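Local structure of Abbfa_003403 (Acinetobacter baumannii, 4ZXH) at residues Gly527-Asp539 against Ala577-Met589. The protein is a four-domain nonribosomal peptide synthetase with condensation, adenylation, carrier and thioesterase domains, and probably activates an amino acid and joins it to an acyl or peptidyl chain. Numbering follows the deposited sequence.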
ATOM      1  N   GLY A 527     -12.628  45.805  42.881  1.00 29.30           N
ATOM      2  CA  GLY A 527     -11.262  46.129  42.517  1.00 29.24           C
ATOM      3  C   GLY A 527     -10.883  45.892  41.074  1.00 32.82           C
ATOM      4  O   GLY A 527      -9.768  46.212  40.687  1.00 38.28           O
ATOM      5  N   ILE A 528     -11.794  45.338  40.282  1.00 35.83           N
ATOM      6  CA  ILE A 528     -11.496  45.054  38.875  1.00 35.72           C
ATOM      7  C   ILE A 528     -11.572  46.288  37.996  1.00 31.62           C
ATOM      8  O   ILE A 528     -12.610  46.934  37.886  1.00 48.51           O
ATOM      9  CB  ILE A 528     -12.430  43.983  38.290  1.00 32.40           C
ATOM     10  CG1 ILE A 528     -12.263  42.676  39.060  1.00 30.92           C
ATOM     11  CG2 ILE A 528     -12.088  43.740  36.839  1.00 27.64           C
ATOM     12  CD1 ILE A 528     -10.831  42.285  39.217  1.00 25.50           C
ATOM     13  N   THR A 529     -10.447  46.600  37.367  1.00 28.43           N
ATOM     14  CA  THR A 529     -10.296  47.815  36.581  1.00 30.61           C
ATOM     15  C   THR A 529     -10.011  47.384  35.147  1.00 35.31           C
ATOM     16  O   THR A 529      -9.634  46.244  34.923  1.00 34.83           O
ATOM     17  CB  THR A 529      -9.143  48.704  37.113  1.00 47.60           C
ATOM     18  OG1 THR A 529      -7.891  48.269  36.551  1.00 56.65           O
ATOM     19  CG2 THR A 529      -9.047  48.620  38.630  1.00 36.53           C
ATOM     20  N   GLN A 530     -10.182  48.285  34.185  1.00 38.58           N
ATOM     21  CA  GLN A 530      -9.894  47.974  32.795  1.00 38.67           C
ATOM     22  C   GLN A 530      -8.491  47.377  32.620  1.00 37.36           C
ATOM     23  O   GLN A 530      -7.519  47.831  33.236  1.00 36.00           O
ATOM     24  CB  GLN A 530     -10.052  49.224  31.923  1.00 47.35           C
ATOM     25  CG  GLN A 530      -9.796  48.954  30.445  1.00 63.81           C
ATOM     26  CD  GLN A 530     -10.170  50.124  29.564  1.00 77.34           C
ATOM     27  OE1 GLN A 530     -10.719  51.118  30.040  1.00 86.69           O
ATOM     28  NE2 GLN A 530      -9.873  50.015  28.268  1.00 72.92           N
ATOM     29  N   GLY A 531      -8.400  46.326  31.809  1.00 25.31           N
ATOM     30  CA  GLY A 531      -7.130  45.682  31.557  1.00 25.17           C
ATOM     31  C   GLY A 531      -6.769  44.564  32.517  1.00 32.93           C
ATOM     32  O   GLY A 531      -5.772  43.873  32.323  1.00 32.11           O
ATOM     33  N   ASP A 532      -7.557  44.377  33.566  1.00 33.71           N
ATOM     34  CA  ASP A 532      -7.221  43.343  34.528  1.00 32.12           C
ATOM     35  C   ASP A 532      -7.525  41.972  33.935  1.00 40.16           C
ATOM     36  O   ASP A 532      -8.322  41.836  32.986  1.00 32.93           O
ATOM     37  CB  ASP A 532      -7.967  43.551  35.849  1.00 34.21           C
ATOM     38  CG  ASP A 532      -7.387  44.714  36.687  1.00 43.57           C
ATOM     39  OD1 ASP A 532      -6.312  45.257  36.321  1.00 49.94           O
ATOM     40  OD2 ASP A 532      -8.005  45.078  37.718  1.00 36.61           O
ATOM     41  N   ARG A 533      -6.854  40.961  34.471  1.00 44.68           N
ATOM     42  CA  ARG A 533      -7.074  39.595  34.040  1.00 34.09           C
ATOM     43  C   ARG A 533      -7.847  38.880  35.115  1.00 31.86           C
ATOM     44  O   ARG A 533      -7.430  38.881  36.270  1.00 43.38           O
ATOM     45  CB  ARG A 533      -5.755  38.901  33.759  1.00 28.56           C
ATOM     46  CG  ARG A 533      -5.071  39.421  32.518  1.00 29.43           C
ATOM     47  CD  ARG A 533      -3.658  38.876  32.401  1.00 34.42           C
ATOM     48  NE  ARG A 533      -2.942  39.009  33.670  1.00 40.10           N
ATOM     49  CZ  ARG A 533      -2.393  40.138  34.099  1.00 41.20           C
ATOM     50  NH1 ARG A 533      -2.485  41.236  33.355  1.00 40.97           N
ATOM     51  NH2 ARG A 533      -1.757  40.170  35.270  1.00 34.57           N
ATOM     52  N   VAL A 534      -8.984  38.299  34.739  1.00 28.31           N
ATOM     53  CA  VAL A 534      -9.883  37.655  35.693  1.00 26.96           C
ATOM     54  C   VAL A 534      -9.983  36.161  35.442  1.00 29.58           C
ATOM     55  O   VAL A 534     -10.456  35.728  34.381  1.00 30.22           O
ATOM     56  CB  VAL A 534     -11.282  38.269  35.633  1.00 22.54           C
ATOM     57  CG1 VAL A 534     -12.279  37.431  36.417  1.00 22.87           C
ATOM     58  CG2 VAL A 534     -11.232  39.695  36.139  1.00 23.07           C
ATOM     59  N   GLY A 535      -9.518  35.378  36.413  1.00 27.97           N
ATOM     60  CA  GLY A 535      -9.657  33.932  36.361  1.00 27.41           C
ATOM     61  C   GLY A 535     -11.125  33.551  36.372  1.00 29.65           C
ATOM     62  O   GLY A 535     -11.924  34.125  37.111  1.00 40.11           O
ATOM     63  N   LEU A 536     -11.489  32.590  35.540  1.00 29.48           N
ATOM     64  CA  LEU A 536     -12.875  32.160  35.460  1.00 30.16           C
ATOM     65  C   LEU A 536     -12.993  30.661  35.684  1.00 36.09           C
ATOM     66  O   LEU A 536     -12.604  29.867  34.822  1.00 36.19           O
ATOM     67  CB  LEU A 536     -13.466  32.536  34.110  1.00 26.13           C
ATOM     68  CG  LEU A 536     -14.952  32.245  33.959  1.00 28.47           C
ATOM     69  CD1 LEU A 536     -15.737  32.908  35.083  1.00 26.49           C
ATOM     70  CD2 LEU A 536     -15.406  32.750  32.589  1.00 25.35           C
ATOM     71  N   MET A 537     -13.525  30.281  36.844  1.00 35.69           N
ATOM     72  CA  MET A 537     -13.643  28.877  37.223  1.00 32.18           C
ATOM     73  C   MET A 537     -15.103  28.526  37.509  1.00 38.79           C
ATOM     74  O   MET A 537     -15.530  28.557  38.668  1.00 42.90           O
ATOM     75  CB  MET A 537     -12.764  28.582  38.445  1.00 25.71           C
ATOM     76  CG  MET A 537     -12.512  27.111  38.710  1.00 36.34           C
ATOM     77  SD  MET A 537     -11.609  26.773  40.243  1.00 34.84           S
ATOM     78  CE  MET A 537      -9.973  27.360  39.846  1.00 56.32           C
ATOM     79  N   LEU A 538     -15.857  28.191  36.457  1.00 39.20           N
ATOM     80  CA  LEU A 538     -17.300  27.924  36.573  1.00 42.55           C
ATOM     81  C   LEU A 538     -17.738  26.533  36.115  1.00 42.80           C
ATOM     82  O   LEU A 538     -17.028  25.870  35.363  1.00 46.07           O
ATOM     83  CB  LEU A 538     -18.089  28.960  35.768  1.00 40.98           C
ATOM     84  CG  LEU A 538     -17.968  30.427  36.182  1.00 39.19           C
ATOM     85  CD1 LEU A 538     -19.002  31.278  35.449  1.00 38.56           C
ATOM     86  CD2 LEU A 538     -18.096  30.587  37.693  1.00 35.75           C
ATOM     87  N   ASP A 539     -18.915  26.105  36.575  1.00 41.44           N
ATOM     88  CA  ASP A 539     -19.615  24.945  36.012  1.00 37.63           C
ATOM     89  C   ASP A 539     -20.472  25.398  34.845  1.00 42.61           C
ATOM     90  O   ASP A 539     -20.801  26.578  34.736  1.00 49.01           O
ATOM     91  CB  ASP A 539     -20.496  24.254  37.051  1.00 39.94           C
ATOM     92  CG  ASP A 539     -19.744  23.223  37.870  1.00 51.12           C
ATOM     93  OD1 ASP A 539     -18.775  22.637  37.341  1.00 53.59           O
ATOM     94  OD2 ASP A 539     -20.120  22.998  39.047  1.00 59.01           O
ATOM     95  N   ALA A 577      -0.356  33.555  34.417  1.00 36.33           N
ATOM     96  CA  ALA A 577      -1.315  34.593  34.044  1.00 35.00           C
ATOM     97  C   ALA A 577      -1.414  35.708  35.083  1.00 41.93           C
ATOM     98  O   ALA A 577      -1.854  36.810  34.763  1.00 44.63           O
ATOM     99  CB  ALA A 577      -2.701  33.976  33.798  1.00 26.99           C
ATOM    100  N   GLU A 578      -0.995  35.422  36.314  1.00 41.01           N
ATOM    101  CA  GLU A 578      -1.011  36.403  37.401  1.00 37.82           C
ATOM    102  C   GLU A 578      -2.320  37.185  37.487  1.00 41.27           C
ATOM    103  O   GLU A 578      -2.302  38.408  37.473  1.00 40.74           O
ATOM    104  CB  GLU A 578       0.159  37.370  37.244  1.00 36.07           C
ATOM    105  CG  GLU A 578       1.506  36.662  37.250  1.00 58.08           C
ATOM    106  CD  GLU A 578       2.677  37.563  36.887  1.00 72.91           C
ATOM    107  OE1 GLU A 578       2.460  38.624  36.262  1.00 76.85           O
ATOM    108  OE2 GLU A 578       3.822  37.198  37.229  1.00 77.55           O
ATOM    109  N   PRO A 579      -3.460  36.480  37.591  1.00 35.70           N
ATOM    110  CA  PRO A 579      -4.767  37.150  37.540  1.00 29.68           C
ATOM    111  C   PRO A 579      -5.090  37.966  38.790  1.00 28.31           C
ATOM    112  O   PRO A 579      -4.640  37.646  39.901  1.00 30.03           O
ATOM    113  CB  PRO A 579      -5.751  35.987  37.389  1.00 26.46           C
ATOM    114  CG  PRO A 579      -5.069  34.834  38.051  1.00 33.24           C
ATOM    115  CD  PRO A 579      -3.583  35.054  37.947  1.00 36.04           C
ATOM    116  N   LYS A 580      -5.872  39.020  38.595  1.00 31.07           N
ATOM    117  CA  LYS A 580      -6.265  39.911  39.682  1.00 35.16           C
ATOM    118  C   LYS A 580      -7.131  39.175  40.679  1.00 34.90           C
ATOM    119  O   LYS A 580      -7.012  39.374  41.879  1.00 33.29           O
ATOM    120  CB  LYS A 580      -7.029  41.116  39.135  1.00 29.99           C
ATOM    121  CG  LYS A 580      -7.441  42.135  40.175  1.00 26.88           C
ATOM    122  CD  LYS A 580      -6.234  42.877  40.696  1.00 34.50           C
ATOM    123  CE  LYS A 580      -6.583  44.282  41.196  1.00 37.07           C
ATOM    124  NZ  LYS A 580      -6.625  45.275  40.074  1.00 48.47           N
ATOM    125  N   VAL A 581      -8.014  38.332  40.153  1.00 31.51           N
ATOM    126  CA  VAL A 581      -9.020  37.651  40.946  1.00 28.59           C
ATOM    127  C   VAL A 581      -9.414  36.380  40.209  1.00 33.19           C
ATOM    128  O   VAL A 581      -9.172  36.263  39.008  1.00 39.86           O
ATOM    129  CB  VAL A 581     -10.266  38.556  41.190  1.00 32.35           C
ATOM    130  CG1 VAL A 581     -11.186  38.554  39.982  1.00 37.06           C
ATOM    131  CG2 VAL A 581     -11.031  38.104  42.406  1.00 40.34           C
ATOM    132  N   ILE A 582      -9.992  35.420  40.928  1.00 38.30           N
ATOM    133  CA  ILE A 582     -10.593  34.231  40.304  1.00 34.84           C
ATOM    134  C   ILE A 582     -12.095  34.254  40.566  1.00 34.63           C
ATOM    135  O   ILE A 582     -12.525  34.209  41.725  1.00 33.15           O
ATOM    136  CB  ILE A 582      -9.993  32.915  40.857  1.00 33.70           C
ATOM    137  CG1 ILE A 582      -8.522  32.764  40.447  1.00 31.61           C
ATOM    138  CG2 ILE A 582     -10.811  31.719  40.404  1.00 29.59           C
ATOM    139  CD1 ILE A 582      -7.788  31.699  41.241  1.00 27.61           C
ATOM    140  N   LEU A 583     -12.887  34.378  39.501  1.00 29.78           N
ATOM    141  CA  LEU A 583     -14.341  34.432  39.642  1.00 31.49           C
ATOM    142  C   LEU A 583     -14.852  33.014  39.521  1.00 39.91           C
ATOM    143  O   LEU A 583     -14.701  32.381  38.482  1.00 43.34           O
ATOM    144  CB  LEU A 583     -14.980  35.349  38.587  1.00 26.99           C
ATOM    145  CG  LEU A 583     -16.510  35.516  38.560  1.00 35.33           C
ATOM    146  CD1 LEU A 583     -17.070  36.337  39.721  1.00 26.13           C
ATOM    147  CD2 LEU A 583     -16.953  36.096  37.221  1.00 33.62           C
ATOM    148  N   THR A 584     -15.438  32.513  40.599  1.00 40.17           N
ATOM    149  CA  THR A 584     -15.838  31.112  40.682  1.00 38.24           C
ATOM    150  C   THR A 584     -17.225  31.014  41.317  1.00 38.75           C
ATOM    151  O   THR A 584     -17.876  32.028  41.525  1.00 40.37           O
ATOM    152  CB  THR A 584     -14.814  30.317  41.492  1.00 40.76           C
ATOM    153  OG1 THR A 584     -15.261  28.967  41.652  1.00 48.33           O
ATOM    154  CG2 THR A 584     -14.620  30.958  42.862  1.00 32.87           C
ATOM    155  N   GLN A 585     -17.701  29.814  41.621  1.00 41.30           N
ATOM    156  CA  GLN A 585     -19.026  29.709  42.227  1.00 44.50           C
ATOM    157  C   GLN A 585     -18.911  29.127  43.624  1.00 48.33           C
ATOM    158  O   GLN A 585     -17.866  28.587  43.980  1.00 41.92           O
ATOM    159  CB  GLN A 585     -19.984  28.879  41.352  1.00 46.18           C
ATOM    160  CG  GLN A 585     -19.496  27.499  40.953  1.00 57.11           C
ATOM    161  CD  GLN A 585     -20.302  26.896  39.809  1.00 60.04           C
ATOM    162  OE1 GLN A 585     -20.311  27.420  38.687  1.00 53.36           O
ATOM    163  NE2 GLN A 585     -20.995  25.793  40.093  1.00 66.01           N
ATOM    164  N   THR A 586     -19.987  29.244  44.404  1.00 55.46           N
ATOM    165  CA  THR A 586     -19.995  28.895  45.831  1.00 53.72           C
ATOM    166  C   THR A 586     -19.315  27.572  46.174  1.00 55.34           C
ATOM    167  O   THR A 586     -18.394  27.540  46.992  1.00 55.21           O
ATOM    168  CB  THR A 586     -21.430  28.831  46.364  1.00 56.66           C
ATOM    169  OG1 THR A 586     -22.148  29.998  45.942  1.00 55.34           O
ATOM    170  CG2 THR A 586     -21.435  28.726  47.885  1.00 53.84           C
ATOM    171  N   GLU A 587     -19.770  26.491  45.537  1.00 61.20           N
ATOM    172  CA  GLU A 587     -19.259  25.137  45.785  1.00 61.59           C
ATOM    173  C   GLU A 587     -17.734  24.987  45.668  1.00 68.51           C
ATOM    174  O   GLU A 587     -17.149  24.085  46.272  1.00 69.63           O
ATOM    175  CB  GLU A 587     -19.906  24.143  44.822  1.00 53.72           C
ATOM    176  CG  GLU A 587     -21.428  24.088  44.833  1.00 67.62           C
ATOM    177  CD  GLU A 587     -22.091  25.138  43.942  1.00 74.86           C
ATOM    178  OE1 GLU A 587     -21.488  26.207  43.699  1.00 72.50           O
ATOM    179  OE2 GLU A 587     -23.218  24.870  43.460  1.00 77.06           O
ATOM    180  N   LEU A 588     -17.095  25.861  44.892  1.00 64.74           N
ATOM    181  CA  LEU A 588     -15.696  25.663  44.511  1.00 60.06           C
ATOM    182  C   LEU A 588     -14.695  26.580  45.222  1.00 63.59           C
ATOM    183  O   LEU A 588     -13.501  26.543  44.915  1.00 58.39           O
ATOM    184  CB  LEU A 588     -15.560  25.847  42.993  1.00 51.80           C
ATOM    185  CG  LEU A 588     -16.547  25.023  42.164  1.00 47.33           C
ATOM    186  CD1 LEU A 588     -16.584  25.458  40.693  1.00 40.52           C
ATOM    187  CD2 LEU A 588     -16.234  23.530  42.271  1.00 46.91           C
ATOM    188  N   MET A 589     -15.176  27.390  46.166  1.00 72.52           N
ATOM    189  CA  MET A 589     -14.375  28.479  46.754  1.00 74.72           C
ATOM    190  C   MET A 589     -13.094  28.002  47.447  1.00 91.00           C
ATOM    191  O   MET A 589     -12.095  28.722  47.479  1.00 93.24           O
ATOM    192  CB  MET A 589     -15.225  29.290  47.740  1.00 61.64           C
ATOM    193  CG  MET A 589     -16.260  30.189  47.077  1.00 57.57           C
ATOM    194  SD  MET A 589     -15.555  31.625  46.213  1.00 43.66           S
ATOM    195  CE  MET A 589     -15.298  32.745  47.587  1.00 46.20           C
TER
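Arg533 bends at its third side-chain torsion (chi3 -48°), which turns its guanidinium edge toward the end of helix 567-577: NE meets Ala577 O at 2.7 Å, nearly in line with that carbonyl, and NH2 reaches Glu578 O at 2.9 Å from above the carbonyl plane. Lys580 starts with CG opposite the backbone N (chi1 -178°) and then kinks twice, so its chain slides past Ile528, CG against CD1, and NZ forms a salt bridge with Asp532 OD2 at 2.7 Å. Thr529 N donates to the same oxygen from the other face of the carboxylate, clamping the turn 529-532 beside the lysine. Between these ends strands 533-537 and 581-584 pair in parallel: Gly535 N bonds to Val581 O, Gly535 O receives Leu583 N, and Met537 N reaches Leu583 O at 2.9 Å. The backbones come close at Gly535 and Ile582, their CA atoms 4.1 Å apart, and Gly535 O also takes a CA-H...O contact from Ile582. Val534 and Leu536 lie beside Val581 and Leu583 on the sheet face that helix 543-553 packs against, while Met537 CB touches Ile582 CG2 at 4.2 Å on the reverse face. At the far ends of the strands Thr584 OG1 donates to Met537 O at 3.0 Å, and just past them Gln585 OE1 takes the N-H of Asp539. These are the two central strands of the four-stranded parallel sheet in the adenylation domain, flanked by 557-560 and 598-600. Side-chain bonds thus reinforce the pairing at both ends of the strands, and the arginine's two bonds to carbonyls where helix 567-577 finishes would be favoured by the negative end of the helix dipole.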